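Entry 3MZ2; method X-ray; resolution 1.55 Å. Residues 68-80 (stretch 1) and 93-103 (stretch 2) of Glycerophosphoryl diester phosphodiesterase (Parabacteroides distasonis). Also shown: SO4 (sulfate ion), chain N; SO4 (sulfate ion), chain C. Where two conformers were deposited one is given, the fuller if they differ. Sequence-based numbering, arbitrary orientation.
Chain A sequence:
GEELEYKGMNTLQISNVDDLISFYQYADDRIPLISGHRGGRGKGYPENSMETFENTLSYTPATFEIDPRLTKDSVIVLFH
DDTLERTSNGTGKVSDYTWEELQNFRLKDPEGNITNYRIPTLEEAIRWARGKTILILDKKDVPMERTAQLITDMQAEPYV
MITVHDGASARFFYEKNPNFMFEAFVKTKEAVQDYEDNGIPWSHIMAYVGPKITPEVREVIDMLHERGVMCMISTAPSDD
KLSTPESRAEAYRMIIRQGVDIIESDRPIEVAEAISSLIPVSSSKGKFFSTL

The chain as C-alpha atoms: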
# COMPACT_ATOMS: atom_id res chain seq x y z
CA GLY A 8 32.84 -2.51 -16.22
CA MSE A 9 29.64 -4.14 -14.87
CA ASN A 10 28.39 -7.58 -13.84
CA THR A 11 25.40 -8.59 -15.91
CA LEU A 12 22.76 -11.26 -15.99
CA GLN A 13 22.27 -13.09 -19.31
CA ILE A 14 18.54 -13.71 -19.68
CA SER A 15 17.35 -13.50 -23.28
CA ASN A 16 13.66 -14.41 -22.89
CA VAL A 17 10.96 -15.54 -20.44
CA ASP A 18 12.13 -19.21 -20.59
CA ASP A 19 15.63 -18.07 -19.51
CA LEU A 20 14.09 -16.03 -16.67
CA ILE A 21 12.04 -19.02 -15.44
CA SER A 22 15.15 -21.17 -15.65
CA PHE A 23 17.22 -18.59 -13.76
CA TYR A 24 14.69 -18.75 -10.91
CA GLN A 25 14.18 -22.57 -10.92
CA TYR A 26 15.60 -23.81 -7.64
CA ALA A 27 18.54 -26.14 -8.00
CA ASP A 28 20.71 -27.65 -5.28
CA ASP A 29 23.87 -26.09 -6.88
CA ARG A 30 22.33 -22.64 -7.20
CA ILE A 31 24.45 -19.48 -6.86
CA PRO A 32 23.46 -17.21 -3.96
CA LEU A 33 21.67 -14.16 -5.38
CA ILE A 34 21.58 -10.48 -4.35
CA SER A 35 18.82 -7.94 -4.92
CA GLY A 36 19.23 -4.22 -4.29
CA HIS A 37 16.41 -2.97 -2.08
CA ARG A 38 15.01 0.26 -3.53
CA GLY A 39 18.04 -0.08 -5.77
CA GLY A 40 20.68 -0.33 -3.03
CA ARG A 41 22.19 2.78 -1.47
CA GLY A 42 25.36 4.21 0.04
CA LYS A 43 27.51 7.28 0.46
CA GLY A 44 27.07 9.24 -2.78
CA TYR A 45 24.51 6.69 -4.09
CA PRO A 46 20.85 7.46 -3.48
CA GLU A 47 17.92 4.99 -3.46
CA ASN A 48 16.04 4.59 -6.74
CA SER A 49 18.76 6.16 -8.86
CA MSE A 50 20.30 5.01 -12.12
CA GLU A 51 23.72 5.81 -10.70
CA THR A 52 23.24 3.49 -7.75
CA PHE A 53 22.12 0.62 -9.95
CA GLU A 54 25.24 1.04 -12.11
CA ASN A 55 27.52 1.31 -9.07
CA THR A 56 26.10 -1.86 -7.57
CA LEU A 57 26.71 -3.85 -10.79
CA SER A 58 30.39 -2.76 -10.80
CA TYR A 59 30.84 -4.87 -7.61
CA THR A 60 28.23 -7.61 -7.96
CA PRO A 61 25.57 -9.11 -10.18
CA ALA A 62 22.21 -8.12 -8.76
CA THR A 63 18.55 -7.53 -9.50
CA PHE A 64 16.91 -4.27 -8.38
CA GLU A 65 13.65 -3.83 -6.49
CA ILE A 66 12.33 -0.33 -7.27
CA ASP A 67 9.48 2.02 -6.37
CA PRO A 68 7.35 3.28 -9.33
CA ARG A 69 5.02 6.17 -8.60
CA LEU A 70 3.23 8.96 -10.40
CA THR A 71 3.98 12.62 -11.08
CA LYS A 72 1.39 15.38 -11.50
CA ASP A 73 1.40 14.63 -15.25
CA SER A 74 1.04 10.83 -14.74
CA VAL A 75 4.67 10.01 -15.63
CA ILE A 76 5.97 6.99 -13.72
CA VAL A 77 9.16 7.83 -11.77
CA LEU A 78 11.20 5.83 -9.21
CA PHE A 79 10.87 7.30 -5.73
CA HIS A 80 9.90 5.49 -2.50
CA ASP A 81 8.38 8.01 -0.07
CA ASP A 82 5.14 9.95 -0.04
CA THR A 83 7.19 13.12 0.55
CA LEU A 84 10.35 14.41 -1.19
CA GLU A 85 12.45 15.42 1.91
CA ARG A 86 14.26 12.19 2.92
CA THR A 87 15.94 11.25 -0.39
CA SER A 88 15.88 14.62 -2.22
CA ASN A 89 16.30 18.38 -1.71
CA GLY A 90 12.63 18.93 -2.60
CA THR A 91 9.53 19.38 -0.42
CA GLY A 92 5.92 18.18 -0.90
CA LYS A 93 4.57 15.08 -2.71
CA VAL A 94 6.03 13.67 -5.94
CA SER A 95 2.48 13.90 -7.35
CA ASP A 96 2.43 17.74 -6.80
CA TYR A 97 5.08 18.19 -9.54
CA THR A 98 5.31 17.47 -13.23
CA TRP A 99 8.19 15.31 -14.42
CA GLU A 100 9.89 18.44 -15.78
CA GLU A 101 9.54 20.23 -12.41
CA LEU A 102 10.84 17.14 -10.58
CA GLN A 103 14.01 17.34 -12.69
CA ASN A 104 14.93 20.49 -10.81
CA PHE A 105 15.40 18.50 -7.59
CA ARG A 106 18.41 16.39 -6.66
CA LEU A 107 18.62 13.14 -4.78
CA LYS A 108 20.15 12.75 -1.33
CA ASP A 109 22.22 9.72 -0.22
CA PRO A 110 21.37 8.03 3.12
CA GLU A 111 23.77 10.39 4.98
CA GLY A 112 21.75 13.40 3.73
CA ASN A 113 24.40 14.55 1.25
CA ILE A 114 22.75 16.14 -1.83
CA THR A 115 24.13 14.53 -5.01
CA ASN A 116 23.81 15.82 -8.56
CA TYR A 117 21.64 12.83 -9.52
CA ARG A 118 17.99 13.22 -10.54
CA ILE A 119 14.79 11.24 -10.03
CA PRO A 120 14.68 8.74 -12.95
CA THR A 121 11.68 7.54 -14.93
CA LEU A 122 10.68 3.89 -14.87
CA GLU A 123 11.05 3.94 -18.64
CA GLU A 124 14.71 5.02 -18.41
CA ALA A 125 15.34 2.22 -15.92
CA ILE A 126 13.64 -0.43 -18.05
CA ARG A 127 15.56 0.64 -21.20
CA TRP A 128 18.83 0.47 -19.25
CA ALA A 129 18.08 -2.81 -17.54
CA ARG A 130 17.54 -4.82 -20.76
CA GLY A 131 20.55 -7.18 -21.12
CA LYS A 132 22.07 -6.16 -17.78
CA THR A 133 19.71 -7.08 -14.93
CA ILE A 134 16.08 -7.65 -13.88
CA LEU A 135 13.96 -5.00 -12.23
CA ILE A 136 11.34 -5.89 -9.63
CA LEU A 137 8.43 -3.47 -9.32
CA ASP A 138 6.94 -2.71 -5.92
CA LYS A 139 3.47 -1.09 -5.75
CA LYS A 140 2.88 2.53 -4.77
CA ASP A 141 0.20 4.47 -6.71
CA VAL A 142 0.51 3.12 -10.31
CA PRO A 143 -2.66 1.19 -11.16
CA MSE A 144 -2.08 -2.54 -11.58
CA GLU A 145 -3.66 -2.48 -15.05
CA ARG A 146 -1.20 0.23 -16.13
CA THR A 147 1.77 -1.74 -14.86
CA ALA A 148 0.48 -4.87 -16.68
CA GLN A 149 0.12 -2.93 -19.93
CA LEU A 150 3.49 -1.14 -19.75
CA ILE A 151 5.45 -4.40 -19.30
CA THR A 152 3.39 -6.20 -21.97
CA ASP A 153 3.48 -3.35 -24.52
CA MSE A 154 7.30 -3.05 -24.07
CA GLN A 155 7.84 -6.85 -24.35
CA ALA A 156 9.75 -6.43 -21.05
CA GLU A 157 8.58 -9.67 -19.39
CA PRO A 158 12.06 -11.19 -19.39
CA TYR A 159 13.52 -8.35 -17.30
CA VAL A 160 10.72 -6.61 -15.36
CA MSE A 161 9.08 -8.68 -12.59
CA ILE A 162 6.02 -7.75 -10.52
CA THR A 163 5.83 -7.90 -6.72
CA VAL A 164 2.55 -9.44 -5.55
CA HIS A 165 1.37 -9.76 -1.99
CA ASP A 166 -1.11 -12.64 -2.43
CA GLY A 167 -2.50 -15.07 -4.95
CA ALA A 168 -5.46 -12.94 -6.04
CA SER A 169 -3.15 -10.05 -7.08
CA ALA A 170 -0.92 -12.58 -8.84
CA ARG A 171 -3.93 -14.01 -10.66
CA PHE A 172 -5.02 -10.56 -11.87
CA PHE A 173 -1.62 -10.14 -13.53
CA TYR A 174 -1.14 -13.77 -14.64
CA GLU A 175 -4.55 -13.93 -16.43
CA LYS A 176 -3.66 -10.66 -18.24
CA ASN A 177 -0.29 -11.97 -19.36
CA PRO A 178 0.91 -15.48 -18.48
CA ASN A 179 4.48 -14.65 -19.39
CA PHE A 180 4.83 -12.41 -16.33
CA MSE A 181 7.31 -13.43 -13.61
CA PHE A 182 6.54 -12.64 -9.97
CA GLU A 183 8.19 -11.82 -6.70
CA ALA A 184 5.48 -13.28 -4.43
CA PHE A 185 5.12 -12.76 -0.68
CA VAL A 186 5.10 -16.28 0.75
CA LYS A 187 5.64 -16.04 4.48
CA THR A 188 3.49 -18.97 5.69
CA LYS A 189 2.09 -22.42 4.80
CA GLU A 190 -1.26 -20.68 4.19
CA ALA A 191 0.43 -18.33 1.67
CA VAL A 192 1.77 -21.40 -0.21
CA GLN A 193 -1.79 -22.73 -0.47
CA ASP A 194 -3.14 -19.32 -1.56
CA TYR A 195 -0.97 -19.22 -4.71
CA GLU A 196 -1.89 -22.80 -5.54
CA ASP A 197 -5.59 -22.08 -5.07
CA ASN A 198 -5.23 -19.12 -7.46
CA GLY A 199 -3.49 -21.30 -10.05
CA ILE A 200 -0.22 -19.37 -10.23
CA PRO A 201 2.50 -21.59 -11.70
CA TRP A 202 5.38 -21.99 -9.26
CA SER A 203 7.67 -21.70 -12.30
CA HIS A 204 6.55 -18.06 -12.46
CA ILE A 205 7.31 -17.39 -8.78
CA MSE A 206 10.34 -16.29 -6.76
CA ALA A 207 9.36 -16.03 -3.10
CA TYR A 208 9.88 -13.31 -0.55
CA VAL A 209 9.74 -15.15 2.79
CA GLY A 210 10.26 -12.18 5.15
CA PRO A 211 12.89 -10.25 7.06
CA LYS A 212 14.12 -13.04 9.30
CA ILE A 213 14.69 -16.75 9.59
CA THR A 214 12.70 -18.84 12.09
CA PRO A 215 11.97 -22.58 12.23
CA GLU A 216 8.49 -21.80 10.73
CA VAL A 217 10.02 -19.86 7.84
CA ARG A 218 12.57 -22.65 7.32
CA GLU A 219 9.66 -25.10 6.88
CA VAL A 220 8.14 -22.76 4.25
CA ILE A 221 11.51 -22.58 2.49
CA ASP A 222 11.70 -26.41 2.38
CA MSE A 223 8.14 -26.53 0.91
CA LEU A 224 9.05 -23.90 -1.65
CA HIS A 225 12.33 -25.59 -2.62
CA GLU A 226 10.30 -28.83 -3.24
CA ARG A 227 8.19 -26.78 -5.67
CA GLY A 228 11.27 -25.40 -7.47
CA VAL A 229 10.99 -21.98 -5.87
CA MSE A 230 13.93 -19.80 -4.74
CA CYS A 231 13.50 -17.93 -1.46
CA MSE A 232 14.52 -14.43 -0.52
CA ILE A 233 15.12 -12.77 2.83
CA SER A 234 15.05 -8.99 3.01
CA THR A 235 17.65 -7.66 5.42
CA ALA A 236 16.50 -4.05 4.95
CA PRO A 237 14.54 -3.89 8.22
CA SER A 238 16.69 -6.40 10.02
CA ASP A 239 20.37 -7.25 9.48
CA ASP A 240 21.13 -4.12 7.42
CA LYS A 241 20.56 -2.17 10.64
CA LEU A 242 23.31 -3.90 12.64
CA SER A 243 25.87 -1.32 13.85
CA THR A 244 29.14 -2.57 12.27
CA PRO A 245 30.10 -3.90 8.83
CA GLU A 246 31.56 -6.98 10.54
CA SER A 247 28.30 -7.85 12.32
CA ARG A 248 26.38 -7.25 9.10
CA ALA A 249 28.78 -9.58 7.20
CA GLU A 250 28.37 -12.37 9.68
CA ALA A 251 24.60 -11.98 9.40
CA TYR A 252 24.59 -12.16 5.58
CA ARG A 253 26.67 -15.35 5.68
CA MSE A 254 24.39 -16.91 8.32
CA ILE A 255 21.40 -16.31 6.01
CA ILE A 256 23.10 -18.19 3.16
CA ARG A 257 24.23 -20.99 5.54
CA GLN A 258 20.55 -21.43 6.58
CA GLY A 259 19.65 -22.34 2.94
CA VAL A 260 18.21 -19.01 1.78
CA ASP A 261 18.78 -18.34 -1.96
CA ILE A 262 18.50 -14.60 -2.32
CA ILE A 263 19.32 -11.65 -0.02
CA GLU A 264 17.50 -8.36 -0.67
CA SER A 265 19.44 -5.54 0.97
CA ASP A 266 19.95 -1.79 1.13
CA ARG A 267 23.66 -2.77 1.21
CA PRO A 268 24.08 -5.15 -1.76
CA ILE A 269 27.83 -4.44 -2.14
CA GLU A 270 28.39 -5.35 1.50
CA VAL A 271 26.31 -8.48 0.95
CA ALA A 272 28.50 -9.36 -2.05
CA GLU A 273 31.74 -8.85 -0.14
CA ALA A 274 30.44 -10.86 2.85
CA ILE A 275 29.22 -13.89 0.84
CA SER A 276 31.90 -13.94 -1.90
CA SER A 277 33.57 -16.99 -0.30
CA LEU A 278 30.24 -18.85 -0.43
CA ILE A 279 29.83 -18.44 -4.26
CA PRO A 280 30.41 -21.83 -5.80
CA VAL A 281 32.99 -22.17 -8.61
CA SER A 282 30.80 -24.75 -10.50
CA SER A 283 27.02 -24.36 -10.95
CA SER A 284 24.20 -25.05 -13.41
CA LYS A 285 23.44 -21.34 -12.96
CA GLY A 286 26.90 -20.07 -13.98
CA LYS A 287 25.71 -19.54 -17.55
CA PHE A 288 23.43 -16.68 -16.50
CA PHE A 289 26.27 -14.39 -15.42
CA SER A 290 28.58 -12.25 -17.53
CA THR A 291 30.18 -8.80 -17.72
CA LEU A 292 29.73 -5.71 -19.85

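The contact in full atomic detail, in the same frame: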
# COMPACT_ATOMS: atom_id res chain seq x y z
N PRO A 68 8.03 2.44 -8.33
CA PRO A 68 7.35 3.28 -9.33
C PRO A 68 6.19 4.05 -8.71
O PRO A 68 5.42 3.52 -7.92
CB PRO A 68 6.83 2.28 -10.38
CG PRO A 68 7.19 0.94 -9.93
CD PRO A 68 7.72 1.02 -8.52
N ARG A 69 6.12 5.34 -9.03
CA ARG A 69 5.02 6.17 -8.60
C ARG A 69 4.83 7.33 -9.58
O ARG A 69 5.65 7.60 -10.45
CB ARG A 69 5.22 6.71 -7.17
CG ARG A 69 6.36 7.65 -7.00
CD ARG A 69 6.31 8.44 -5.68
NE ARG A 69 6.21 7.61 -4.45
CZ ARG A 69 5.13 7.52 -3.70
NH1 ARG A 69 3.99 8.10 -4.06
NH2 ARG A 69 5.17 6.76 -2.62
N LEU A 70 3.73 8.02 -9.40
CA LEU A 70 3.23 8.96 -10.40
C LEU A 70 3.51 10.43 -10.11
O LEU A 70 3.39 10.91 -8.98
CB LEU A 70 1.71 8.77 -10.53
CG LEU A 70 1.18 7.48 -11.10
CD1 LEU A 70 -0.36 7.41 -10.99
CD2 LEU A 70 1.67 7.33 -12.55
N THR A 71 3.83 11.17 -11.15
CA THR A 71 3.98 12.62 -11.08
C THR A 71 2.64 13.29 -11.30
O THR A 71 1.63 12.60 -11.57
CB THR A 71 4.91 13.12 -12.19
OG1 THR A 71 4.32 12.84 -13.46
CG2 THR A 71 6.29 12.43 -12.11
N LYS A 72 2.63 14.61 -11.25
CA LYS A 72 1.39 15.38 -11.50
C LYS A 72 0.87 15.11 -12.91
O LYS A 72 -0.34 15.11 -13.13
CB LYS A 72 1.63 16.88 -11.34
CG LYS A 72 0.35 17.71 -11.57
CD LYS A 72 0.58 19.20 -11.50
CE LYS A 72 -0.77 19.96 -11.50
NZ LYS A 72 -0.64 21.41 -11.91
N ASP A 73 1.79 14.92 -13.86
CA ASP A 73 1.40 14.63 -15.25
C ASP A 73 1.41 13.12 -15.61
O ASP A 73 1.52 12.76 -16.79
CB ASP A 73 2.19 15.49 -16.27
CG ASP A 73 3.70 15.43 -16.12
OD1 ASP A 73 4.20 14.98 -15.06
OD2 ASP A 73 4.37 15.89 -17.08
N SER A 74 1.30 12.26 -14.58
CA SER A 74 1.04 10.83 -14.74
C SER A 74 2.23 10.07 -15.40
O SER A 74 2.05 9.00 -16.01
CB SER A 74 -0.29 10.61 -15.48
OG SER A 74 -1.39 10.98 -14.63
N VAL A 75 3.43 10.65 -15.27
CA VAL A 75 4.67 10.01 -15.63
C VAL A 75 5.04 9.11 -14.45
O VAL A 75 4.92 9.51 -13.30
CB VAL A 75 5.75 11.04 -15.93
CG1 VAL A 75 7.11 10.36 -16.23
CG2 VAL A 75 5.29 11.92 -17.10
N ILE A 76 5.47 7.88 -14.76
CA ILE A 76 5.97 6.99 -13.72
C ILE A 76 7.48 7.24 -13.47
O ILE A 76 8.32 7.06 -14.38
CB ILE A 76 5.75 5.49 -14.06
CG1 ILE A 76 4.29 5.21 -14.38
CG2 ILE A 76 6.25 4.59 -12.90
CD1 ILE A 76 4.13 3.89 -15.06
N VAL A 77 7.79 7.63 -12.23
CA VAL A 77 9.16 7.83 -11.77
C VAL A 77 9.49 6.84 -10.65
O VAL A 77 8.61 6.19 -10.14
CB VAL A 77 9.39 9.29 -11.31
CG1 VAL A 77 9.18 10.27 -12.44
CG2 VAL A 77 8.47 9.67 -10.13
N LEU A 78 10.78 6.71 -10.29
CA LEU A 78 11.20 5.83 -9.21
C LEU A 78 11.48 6.72 -8.01
O LEU A 78 12.38 7.54 -8.08
CB LEU A 78 12.48 5.10 -9.58
CG LEU A 78 12.40 4.31 -10.88
CD1 LEU A 78 13.66 3.49 -11.11
CD2 LEU A 78 11.19 3.44 -10.96
N PHE A 79 10.73 6.51 -6.93
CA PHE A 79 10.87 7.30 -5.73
C PHE A 79 10.02 6.63 -4.63
O PHE A 79 8.81 6.44 -4.83
CB PHE A 79 10.38 8.75 -5.96
CG PHE A 79 10.86 9.70 -4.92
CD1 PHE A 79 12.12 10.29 -5.05
CD2 PHE A 79 10.11 9.97 -3.79
CE1 PHE A 79 12.59 11.13 -4.09
CE2 PHE A 79 10.60 10.82 -2.83
CZ PHE A 79 11.83 11.40 -2.99
N HIS A 80 10.62 6.29 -3.50
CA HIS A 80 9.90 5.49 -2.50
C HIS A 80 8.82 6.23 -1.71
O HIS A 80 7.69 5.79 -1.64
CB HIS A 80 10.88 4.82 -1.53
CG HIS A 80 10.18 4.02 -0.47
ND1 HIS A 80 9.75 4.59 0.71
CD2 HIS A 80 9.73 2.74 -0.46
CE1 HIS A 80 9.13 3.66 1.43
NE2 HIS A 80 9.12 2.53 0.76
N LYS A 93 4.82 16.41 -2.14
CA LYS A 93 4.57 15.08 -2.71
C LYS A 93 5.17 15.01 -4.12
O LYS A 93 5.08 16.00 -4.87
CB LYS A 93 3.04 14.87 -2.89
CG LYS A 93 2.21 14.81 -1.62
CD LYS A 93 0.76 14.36 -1.85
CE LYS A 93 0.02 15.26 -2.84
NZ LYS A 93 -1.39 14.80 -3.07
N VAL A 94 5.68 13.87 -4.53
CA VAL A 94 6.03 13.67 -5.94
C VAL A 94 4.83 14.05 -6.84
O VAL A 94 5.01 14.68 -7.89
CB VAL A 94 6.49 12.21 -6.23
CG1 VAL A 94 6.47 11.88 -7.71
CG2 VAL A 94 7.88 11.93 -5.67
N SER A 95 3.62 13.67 -6.46
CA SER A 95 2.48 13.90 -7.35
C SER A 95 2.06 15.38 -7.42
O SER A 95 1.19 15.70 -8.20
CB SER A 95 1.28 13.04 -6.98
OG SER A 95 0.81 13.40 -5.68
N ASP A 96 2.67 16.27 -6.63
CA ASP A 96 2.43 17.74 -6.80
C ASP A 96 3.22 18.36 -7.97
O ASP A 96 2.98 19.52 -8.29
CB ASP A 96 2.84 18.59 -5.58
CG ASP A 96 2.11 18.23 -4.29
OD1 ASP A 96 0.87 18.02 -4.31
OD2 ASP A 96 2.81 18.27 -3.24
N TYR A 97 4.16 17.62 -8.56
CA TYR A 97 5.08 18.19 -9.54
C TYR A 97 5.01 17.42 -10.85
O TYR A 97 4.85 16.21 -10.85
CB TYR A 97 6.52 18.09 -9.01
CG TYR A 97 6.75 18.89 -7.75
CD1 TYR A 97 7.03 20.23 -7.81
CD2 TYR A 97 6.76 18.26 -6.51
CE1 TYR A 97 7.26 20.97 -6.66
CE2 TYR A 97 6.98 19.00 -5.34
CZ TYR A 97 7.24 20.35 -5.43
OH TYR A 97 7.48 21.11 -4.31
N THR A 98 5.11 18.13 -11.96
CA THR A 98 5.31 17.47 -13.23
C THR A 98 6.68 16.85 -13.24
O THR A 98 7.55 17.25 -12.44
CB THR A 98 5.24 18.44 -14.42
OG1 THR A 98 6.28 19.41 -14.30
CG2 THR A 98 3.89 19.16 -14.45
N TRP A 99 6.89 15.93 -14.19
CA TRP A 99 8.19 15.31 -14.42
C TRP A 99 9.24 16.40 -14.64
O TRP A 99 10.30 16.36 -14.04
CB TRP A 99 8.17 14.30 -15.61
CG TRP A 99 9.60 13.92 -16.02
CD1 TRP A 99 10.40 12.96 -15.45
CD2 TRP A 99 10.39 14.53 -17.04
NE1 TRP A 99 11.63 12.92 -16.08
CE2 TRP A 99 11.65 13.88 -17.05
CE3 TRP A 99 10.18 15.59 -17.93
CZ2 TRP A 99 12.68 14.24 -17.94
CZ3 TRP A 99 11.20 15.94 -18.82
CH2 TRP A 99 12.43 15.26 -18.81
N GLU A 100 8.94 17.37 -15.50
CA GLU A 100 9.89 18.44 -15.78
C GLU A 100 10.26 19.22 -14.52
O GLU A 100 11.44 19.52 -14.30
CB GLU A 100 9.36 19.34 -16.86
CG GLU A 100 10.39 20.32 -17.35
CD GLU A 100 9.87 21.19 -18.46
OE1 GLU A 100 8.72 20.98 -18.91
OE2 GLU A 100 10.62 22.10 -18.88
N GLU A 101 9.27 19.55 -13.68
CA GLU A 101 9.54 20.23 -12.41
C GLU A 101 10.40 19.39 -11.47
O GLU A 101 11.35 19.90 -10.85
CB GLU A 101 8.23 20.62 -11.72
CG GLU A 101 7.45 21.71 -12.47
CD GLU A 101 6.02 21.85 -12.01
OE1 GLU A 101 5.44 20.91 -11.44
OE2 GLU A 101 5.44 22.91 -12.28
N LEU A 102 10.09 18.10 -11.41
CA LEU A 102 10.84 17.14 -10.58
C LEU A 102 12.32 17.09 -10.95
O LEU A 102 13.18 16.84 -10.11
CB LEU A 102 10.23 15.75 -10.68
CG LEU A 102 9.00 15.47 -9.83
CD1 LEU A 102 8.53 14.03 -10.09
CD2 LEU A 102 9.23 15.71 -8.31
N GLN A 103 12.63 17.35 -12.22
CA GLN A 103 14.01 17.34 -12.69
C GLN A 103 14.85 18.43 -12.09
O GLN A 103 16.08 18.35 -12.10
CB GLN A 103 14.04 17.38 -14.22
CG GLN A 103 13.51 16.11 -14.83
CD GLN A 103 14.15 14.86 -14.22
OE1 GLN A 103 15.37 14.64 -14.36
NE2 GLN A 103 13.34 14.06 -13.50
S SO4 N . -3.62 16.14 -0.90
O1 SO4 N . -2.18 15.86 -0.77
O2 SO4 N . -4.09 15.86 -2.27
O3 SO4 N . -4.33 15.28 0.06
O4 SO4 N . -3.88 17.57 -0.58
S SO4 C . 10.04 -1.03 1.52
O1 SO4 C . 10.68 -0.36 0.39
O2 SO4 C . 10.17 -2.47 1.32
O3 SO4 C . 10.67 -0.67 2.81
O4 SO4 C . 8.65 -0.53 1.61
O HOH W 1 6.79 17.29 -17.41

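The first stretch is a hairpin whose two strands, 68-70 and 76-78, are joined through a type I turn from Thr-71 to Ser-74; the second is a 3-10 segment followed by the start of a helix. The three residues with the most surface covered by the other stretch are Val-94, Lys-72 and Trp-99.

Val-94 is buried, and its CA-to-CB bond points toward the hairpin. A branched, wholly apolar side chain suits this place because its neighbours are themselves largely hydrocarbon. Val-94 CG1 lies 3.8 Å from CG2 of Val-77, and Val-94 CG2 lies 3.5 Å from CD2 of Phe-79. Even Arg-69 presents carbon here, with Arg-69 CD 3.8 Å from CB of Val-94, while its polar end is used within the hairpin: Arg-69 NE donates to Phe-79 O (2.9 Å) and Arg-69 NH2 to His-80 O (2.9 Å). Two of the guanidinium nitrogens are thereby hydrogen-bonded, while the aliphatic part of the arginine packs on the valine. Leu-102 extends the apolar patch, Leu-102 CD1 approaching CG2 of Thr-71 at 3.4 Å.

Both the backbone and the aliphatic part of the side chain of Lys-72 meet the second stretch. Lys-72 N donates to Tyr-97 O at 2.8 Å, with a nearly straight angle of 169°, tying the turn directly to the loop before the helix. CB of Lys-72 packs 3.7 Å from Thr-98 N, and the extended chain, t at all four chi angles, then leads away. A long aliphatic stem ending in an amine fits such an exposed margin, since its methylenes can cover backbone while the amine need not be buried.

Trp-99, at the first turn of the helix, has its CA-to-CB bond toward the hairpin, though the end of its side chain leads away. Trp-99 CB lies 4.0 Å from CG2 of Val-75, and CG1 of Val-77 meets the edge of the indole, 4.2 Å from CD1 of Trp-99. The broad ring thus flanks two valines while remaining partly exposed.

The helix start is also held by polar groups. Backbone amides in a first turn lack acceptors from a preceding turn, and Asp-73 supplies one: Trp-99 N donates to Asp-73 OD1 at 3.0 Å. Asp-73 OD1 also accepts from Thr-71 OG1 at 2.7 Å, which helps fix the carboxylate. A water bridges Asp-73 OD2 (2.8 Å from the water O) and Glu-100 N (2.9 Å from the water O). Thr-98, as N-cap, takes the next amide, Thr-98 OG1 accepting from Glu-101 N (3.1 Å), while Glu-101 OE1 accepts from Thr-98 N (2.8 Å).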